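Local coordinates for protein D-glycero-beta-D-manno-heptose-1,7-bisphosphate 7-phosphatase (PDB 2O2X) that removes the C-7 phosphate from D-glycero-beta-D-manno-heptose 1,7-bisphosphate, giving the 1-phosphate, with magnesium as cofactor, at residues 31-45 against 152-166. Sequence-based numbering, arbitrary orientation.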
loop_
_atom_site.group_PDB
_atom_site.type_symbol
_atom_site.label_atom_id
_atom_site.label_comp_id
_atom_site.label_asym_id
_atom_site.label_seq_id
_atom_site.Cartn_x
_atom_site.Cartn_y
_atom_site.Cartn_z
ATOM N N LEU A 31 -1.359 -6.846 -15.578
ATOM C CA LEU A 31 -2.544 -6.666 -14.739
ATOM C C LEU A 31 -2.432 -5.322 -14.015
ATOM O O LEU A 31 -1.329 -4.915 -13.618
ATOM C CB LEU A 31 -2.666 -7.753 -13.685
ATOM C CG LEU A 31 -3.065 -9.143 -14.166
ATOM C CD1 LEU A 31 -3.034 -10.115 -13.004
ATOM C CD2 LEU A 31 -4.444 -9.062 -14.810
ATOM N N PRO A 32 -3.577 -4.690 -13.759
ATOM C CA PRO A 32 -3.594 -3.599 -12.785
ATOM C C PRO A 32 -3.449 -4.153 -11.387
ATOM O O PRO A 32 -3.713 -5.329 -11.161
ATOM C CB PRO A 32 -4.995 -2.998 -12.936
ATOM C CG PRO A 32 -5.658 -3.729 -14.029
ATOM C CD PRO A 32 -4.921 -4.988 -14.261
ATOM N N ALA A 33 -2.995 -3.301 -10.473
ATOM C CA ALA A 33 -2.863 -3.656 -9.066
ATOM C C ALA A 33 -3.723 -2.753 -8.221
ATOM O O ALA A 33 -4.085 -1.643 -8.630
ATOM C CB ALA A 33 -1.421 -3.516 -8.615
ATOM N N LEU A 34 -4.028 -3.253 -7.035
ATOM C CA LEU A 34 -4.578 -2.461 -5.955
ATOM C C LEU A 34 -3.450 -2.155 -5.005
ATOM O O LEU A 34 -2.982 -3.039 -4.291
ATOM C CB LEU A 34 -5.714 -3.188 -5.221
ATOM C CG LEU A 34 -6.301 -2.448 -4.004
ATOM C CD1 LEU A 34 -6.936 -1.154 -4.393
ATOM C CD2 LEU A 34 -7.293 -3.348 -3.292
ATOM N N PHE A 35 -3.011 -0.899 -4.994
ATOM C CA PHE A 35 -2.006 -0.428 -4.042
ATOM C C PHE A 35 -2.695 0.061 -2.774
ATOM O O PHE A 35 -3.643 0.834 -2.854
ATOM C CB PHE A 35 -1.191 0.735 -4.624
ATOM C CG PHE A 35 -0.250 0.341 -5.752
ATOM C CD1 PHE A 35 1.004 -0.205 -5.475
ATOM C CD2 PHE A 35 -0.612 0.516 -7.085
ATOM C CE1 PHE A 35 1.882 -0.555 -6.493
ATOM C CE2 PHE A 35 0.284 0.166 -8.103
ATOM C CZ PHE A 35 1.517 -0.377 -7.793
ATOM N N LEU A 36 -2.171 -0.343 -1.619
ATOM C CA LEU A 36 -2.697 0.061 -0.328
ATOM C C LEU A 36 -1.592 0.593 0.542
ATOM O O LEU A 36 -0.569 -0.057 0.742
ATOM C CB LEU A 36 -3.315 -1.137 0.412
ATOM C CG LEU A 36 -4.482 -1.850 -0.296
ATOM C CD1 LEU A 36 -4.941 -3.068 0.509
ATOM C CD2 LEU A 36 -5.635 -0.885 -0.537
ATOM N N ASP A 37 -1.803 1.745 1.143
ATOM C CA ASP A 37 -0.986 2.126 2.296
ATOM C C ASP A 37 -1.323 1.143 3.453
ATOM O O ASP A 37 -2.341 0.430 3.402
ATOM C CB ASP A 37 -1.299 3.583 2.683
ATOM C CG ASP A 37 -0.357 4.130 3.770
ATOM O OD1 ASP A 37 0.755 3.642 3.968
ATOM O OD2 ASP A 37 -0.747 5.112 4.413
ATOM N N ARG A 38 -0.475 1.073 4.490
ATOM C CA ARG A 38 -0.707 0.163 5.591
ATOM C C ARG A 38 -1.300 0.904 6.813
ATOM O O ARG A 38 -2.485 0.731 7.114
ATOM C CB ARG A 38 0.542 -0.648 5.937
ATOM C CG ARG A 38 0.179 -1.959 6.647
ATOM C CD ARG A 38 1.356 -2.563 7.403
ATOM N NE ARG A 38 1.623 -1.783 8.601
ATOM C CZ ARG A 38 2.748 -1.833 9.303
ATOM N NH1 ARG A 38 3.736 -2.647 8.949
ATOM N NH2 ARG A 38 2.879 -1.048 10.348
ATOM N N ASP A 39 -0.507 1.709 7.511
ATOM C CA ASP A 39 -0.945 2.355 8.741
ATOM C C ASP A 39 -1.957 3.449 8.426
ATOM O O ASP A 39 -1.617 4.438 7.759
ATOM C CB ASP A 39 0.262 2.940 9.474
ATOM C CG ASP A 39 1.299 1.886 9.850
ATOM O OD1 ASP A 39 0.945 0.904 10.516
ATOM O OD2 ASP A 39 2.483 2.096 9.509
ATOM N N GLY A 40 -3.175 3.303 8.949
ATOM C CA GLY A 40 -4.280 4.199 8.624
ATOM C C GLY A 40 -5.221 3.712 7.531
ATOM O O GLY A 40 -6.285 4.316 7.276
ATOM N N THR A 41 -4.887 2.583 6.903
ATOM C CA THR A 41 -5.635 2.057 5.770
ATOM C C THR A 41 -6.002 0.604 6.043
ATOM O O THR A 41 -7.183 0.290 6.235
ATOM C CB THR A 41 -4.852 2.247 4.446
ATOM O OG1 THR A 41 -4.701 3.642 4.193
ATOM C CG2 THR A 41 -5.565 1.634 3.255
ATOM N N ILE A 42 -5.005 -0.277 6.152
ATOM C CA ILE A 42 -5.201 -1.655 6.519
ATOM C C ILE A 42 -5.296 -1.834 8.012
ATOM O O ILE A 42 -6.163 -2.578 8.476
ATOM C CB ILE A 42 -4.050 -2.522 5.942
ATOM C CG1 ILE A 42 -4.060 -2.465 4.425
ATOM C CG2 ILE A 42 -4.161 -3.974 6.447
ATOM C CD1 ILE A 42 -2.842 -3.140 3.804
ATOM N N ASN A 43 -4.413 -1.189 8.748
ATOM C CA ASN A 43 -4.462 -1.248 10.209
ATOM C C ASN A 43 -4.656 0.131 10.783
ATOM O O ASN A 43 -4.435 1.155 10.119
ATOM C CB ASN A 43 -3.214 -1.936 10.799
ATOM C CG ASN A 43 -1.922 -1.231 10.466
ATOM O OD1 ASN A 43 -1.315 -1.530 9.455
ATOM N ND2 ASN A 43 -1.497 -0.296 11.308
ATOM N N VAL A 44 -5.126 0.177 12.016
ATOM C CA VAL A 44 -5.345 1.428 12.678
ATOM C C VAL A 44 -4.012 2.164 12.836
ATOM O O VAL A 44 -2.992 1.566 13.221
ATOM C CB VAL A 44 -6.018 1.208 14.048
ATOM C CG1 VAL A 44 -6.144 2.531 14.809
ATOM C CG2 VAL A 44 -7.382 0.568 13.879
ATOM N N ASP A 45 -4.008 3.455 12.553
ATOM C CA ASP A 45 -2.767 4.214 12.563
ATOM C C ASP A 45 -2.308 4.428 13.998
ATOM O O ASP A 45 -3.115 4.462 14.936
ATOM C CB ASP A 45 -2.972 5.566 11.888
ATOM C CG ASP A 45 -1.675 6.154 11.317
ATOM O OD1 ASP A 45 -0.594 5.558 11.437
ATOM O OD2 ASP A 45 -1.748 7.253 10.737
ATOM N N LEU A 152 3.141 -4.737 -13.902
ATOM C CA LEU A 152 1.829 -4.129 -13.732
ATOM C C LEU A 152 1.458 -3.146 -14.827
ATOM O O LEU A 152 2.323 -2.467 -15.386
ATOM C CB LEU A 152 1.733 -3.390 -12.402
ATOM C CG LEU A 152 1.963 -4.256 -11.167
ATOM C CD1 LEU A 152 2.001 -3.384 -9.938
ATOM C CD2 LEU A 152 0.945 -5.347 -11.031
ATOM N N ASP A 153 0.146 -3.006 -15.050
ATOM C CA ASP A 153 -0.406 -1.899 -15.811
ATOM C C ASP A 153 -0.691 -0.774 -14.810
ATOM O O ASP A 153 -1.743 -0.748 -14.168
ATOM C CB ASP A 153 -1.673 -2.359 -16.518
ATOM C CG ASP A 153 -2.297 -1.292 -17.369
ATOM O OD1 ASP A 153 -1.983 -0.088 -17.210
ATOM O OD2 ASP A 153 -3.152 -1.671 -18.194
ATOM N N LEU A 154 0.270 0.119 -14.646
ATOM C CA LEU A 154 0.125 1.195 -13.655
ATOM C C LEU A 154 -0.984 2.170 -14.013
ATOM O O LEU A 154 -1.686 2.676 -13.140
ATOM C CB LEU A 154 1.434 1.951 -13.449
ATOM C CG LEU A 154 2.585 1.206 -12.793
ATOM C CD1 LEU A 154 3.819 2.100 -12.746
ATOM C CD2 LEU A 154 2.191 0.727 -11.400
ATOM N N GLN A 155 -1.200 2.400 -15.298
ATOM C CA GLN A 155 -2.174 3.392 -15.708
ATOM C C GLN A 155 -3.581 2.975 -15.294
ATOM O O GLN A 155 -4.412 3.816 -15.040
ATOM C CB GLN A 155 -2.082 3.626 -17.224
ATOM C CG GLN A 155 -0.776 4.284 -17.664
ATOM C CD GLN A 155 0.455 3.377 -17.574
ATOM O OE1 GLN A 155 0.362 2.136 -17.613
ATOM N NE2 GLN A 155 1.622 4.002 -17.447
ATOM N N ARG A 156 -3.843 1.671 -15.207
ATOM C CA ARG A 156 -5.150 1.171 -14.786
ATOM C C ARG A 156 -5.213 0.793 -13.296
ATOM O O ARG A 156 -6.257 0.373 -12.824
ATOM C CB ARG A 156 -5.563 -0.022 -15.646
ATOM C CG ARG A 156 -5.671 0.318 -17.140
ATOM C CD ARG A 156 -6.204 -0.859 -17.950
ATOM N NE ARG A 156 -7.561 -1.223 -17.558
ATOM C CZ ARG A 156 -7.980 -2.454 -17.232
ATOM N NH1 ARG A 156 -7.154 -3.510 -17.238
ATOM N NH2 ARG A 156 -9.258 -2.634 -16.900
ATOM N N SER A 157 -4.099 0.920 -12.568
ATOM C CA SER A 157 -4.052 0.558 -11.145
ATOM C C SER A 157 -4.761 1.578 -10.287
ATOM O O SER A 157 -5.052 2.702 -10.720
ATOM C CB SER A 157 -2.583 0.404 -10.712
ATOM O OG SER A 157 -1.989 -0.705 -11.394
ATOM N N LEU A 158 -5.072 1.162 -9.056
ATOM C CA LEU A 158 -5.732 2.020 -8.089
ATOM C C LEU A 158 -4.880 2.077 -6.837
ATOM O O LEU A 158 -4.111 1.165 -6.569
ATOM C CB LEU A 158 -7.081 1.397 -7.730
ATOM C CG LEU A 158 -8.004 1.041 -8.912
ATOM C CD1 LEU A 158 -9.263 0.375 -8.356
ATOM C CD2 LEU A 158 -8.365 2.269 -9.728
ATOM N N ILE A 159 -5.014 3.167 -6.085
ATOM C CA ILE A 159 -4.335 3.303 -4.803
ATOM C C ILE A 159 -5.341 3.782 -3.764
ATOM O O ILE A 159 -6.241 4.581 -4.084
ATOM C CB ILE A 159 -3.107 4.233 -4.841
ATOM C CG1 ILE A 159 -2.337 4.183 -3.493
ATOM C CG2 ILE A 159 -3.473 5.663 -5.288
ATOM C CD1 ILE A 159 -0.886 4.613 -3.563
ATOM N N VAL A 160 -5.208 3.274 -2.539
ATOM C CA VAL A 160 -6.022 3.673 -1.394
ATOM C C VAL A 160 -5.075 3.995 -0.243
ATOM O O VAL A 160 -4.158 3.223 0.053
ATOM C CB VAL A 160 -6.969 2.558 -0.989
ATOM C CG1 VAL A 160 -7.887 3.067 0.119
ATOM C CG2 VAL A 160 -7.724 2.026 -2.198
ATOM N N GLY A 161 -5.265 5.134 0.400
ATOM C CA GLY A 161 -4.527 5.495 1.596
ATOM C C GLY A 161 -5.194 6.624 2.345
ATOM O O GLY A 161 -6.156 7.201 1.813
ATOM N N ASP A 162 -4.685 6.977 3.524
ATOM C CA ASP A 162 -5.312 8.058 4.292
ATOM C C ASP A 162 -4.513 9.333 4.291
ATOM O O ASP A 162 -4.884 10.287 4.971
ATOM C CB ASP A 162 -5.659 7.618 5.733
ATOM C CG ASP A 162 -4.486 7.675 6.698
ATOM O OD1 ASP A 162 -3.377 7.336 6.299
ATOM O OD2 ASP A 162 -4.728 8.016 7.871
ATOM N N LYS A 163 -3.429 9.371 3.519
ATOM C CA LYS A 163 -2.597 10.571 3.452
ATOM C C LYS A 163 -2.533 11.111 2.034
ATOM O O LYS A 163 -2.575 10.371 1.062
ATOM C CB LYS A 163 -1.215 10.281 4.042
ATOM C CG LYS A 163 -1.328 10.156 5.590
ATOM C CD LYS A 163 -0.177 9.459 6.299
ATOM C CE LYS A 163 -0.568 9.094 7.768
ATOM N NZ LYS A 163 -1.316 7.773 7.940
ATOM N N LEU A 164 -2.435 12.428 1.914
ATOM C CA LEU A 164 -2.288 13.053 0.603
ATOM C C LEU A 164 -1.087 12.495 -0.158
ATOM O O LEU A 164 -1.152 12.350 -1.378
ATOM C CB LEU A 164 -2.167 14.569 0.720
ATOM C CG LEU A 164 -2.265 15.317 -0.617
ATOM C CD1 LEU A 164 -3.611 15.067 -1.310
ATOM C CD2 LEU A 164 -2.074 16.813 -0.368
ATOM N N ALA A 165 -0.016 12.141 0.549
ATOM C CA ALA A 165 1.156 11.565 -0.105
ATOM C C ALA A 165 0.856 10.299 -0.894
ATOM O O ALA A 165 1.529 10.010 -1.867
ATOM C CB ALA A 165 2.234 11.270 0.914
ATOM N N ASP A 166 -0.147 9.532 -0.473
ATOM C CA ASP A 166 -0.543 8.354 -1.221
ATOM C C ASP A 166 -1.180 8.736 -2.567
ATOM O O ASP A 166 -0.978 8.068 -3.591
ATOM C CB ASP A 166 -1.548 7.513 -0.427
ATOM C CG ASP A 166 -0.993 6.997 0.908
ATOM O OD1 ASP A 166 0.095 6.438 0.822
ATOM O OD2 ASP A 166 -1.628 7.143 2.017
HETATM O O HOH W 1 -4.052 8.714 10.329
#
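Phe35 and Ile159 pair across two parallel strands, 34-36 and 158-161, at the centre of the HAD-type sheet. Backbone hydrogen bonds join the strands: Phe35 N gives to Leu158 O and Phe35 O accepts from Val160 N, either side of Ile159. The Phe35 ring (chi1 -70°, CG anti to the carbonyl carbon) leans back toward the start of the strands. There Leu154 CD2 meets the ring edge, 3.8 Å from Phe35 CZ. The Leu152 side chain runs against the ring's own direction, its CD1 3.7 Å from Phe35 CZ. On the other sheet face Leu36 and Val160 lie side by side, with Leu36 CD2 3.7 Å from Val160 CB. Ser157 OG takes Ala33 N in a nearly straight bond (2.9 Å, 172°) and donates to Asp153 O.

Past the strand ends the contact turns polar. Asp37, probably the nucleophile, crosses Asp166 at about a right angle, with OD2 atoms 3.3 Å apart. Lys137 bridges both carboxylates through their OD1 atoms. Lys163 NZ makes salt bridges to Asp45 OD2 (2.9 Å), from above the carboxylate plane, and to Asp162 OD1 (2.7 Å), on its syn lone pair. A water links Asp45 OD2 to Asp162 OD2. An alanine in place of Asp162 would probably leave the Lys163 amine freer to turn and this water without one acceptor. Asp37 and Asp162 lie close enough for a shared magnesium site; Lys137 probably stabilises the phosphoryl group, as in relatives.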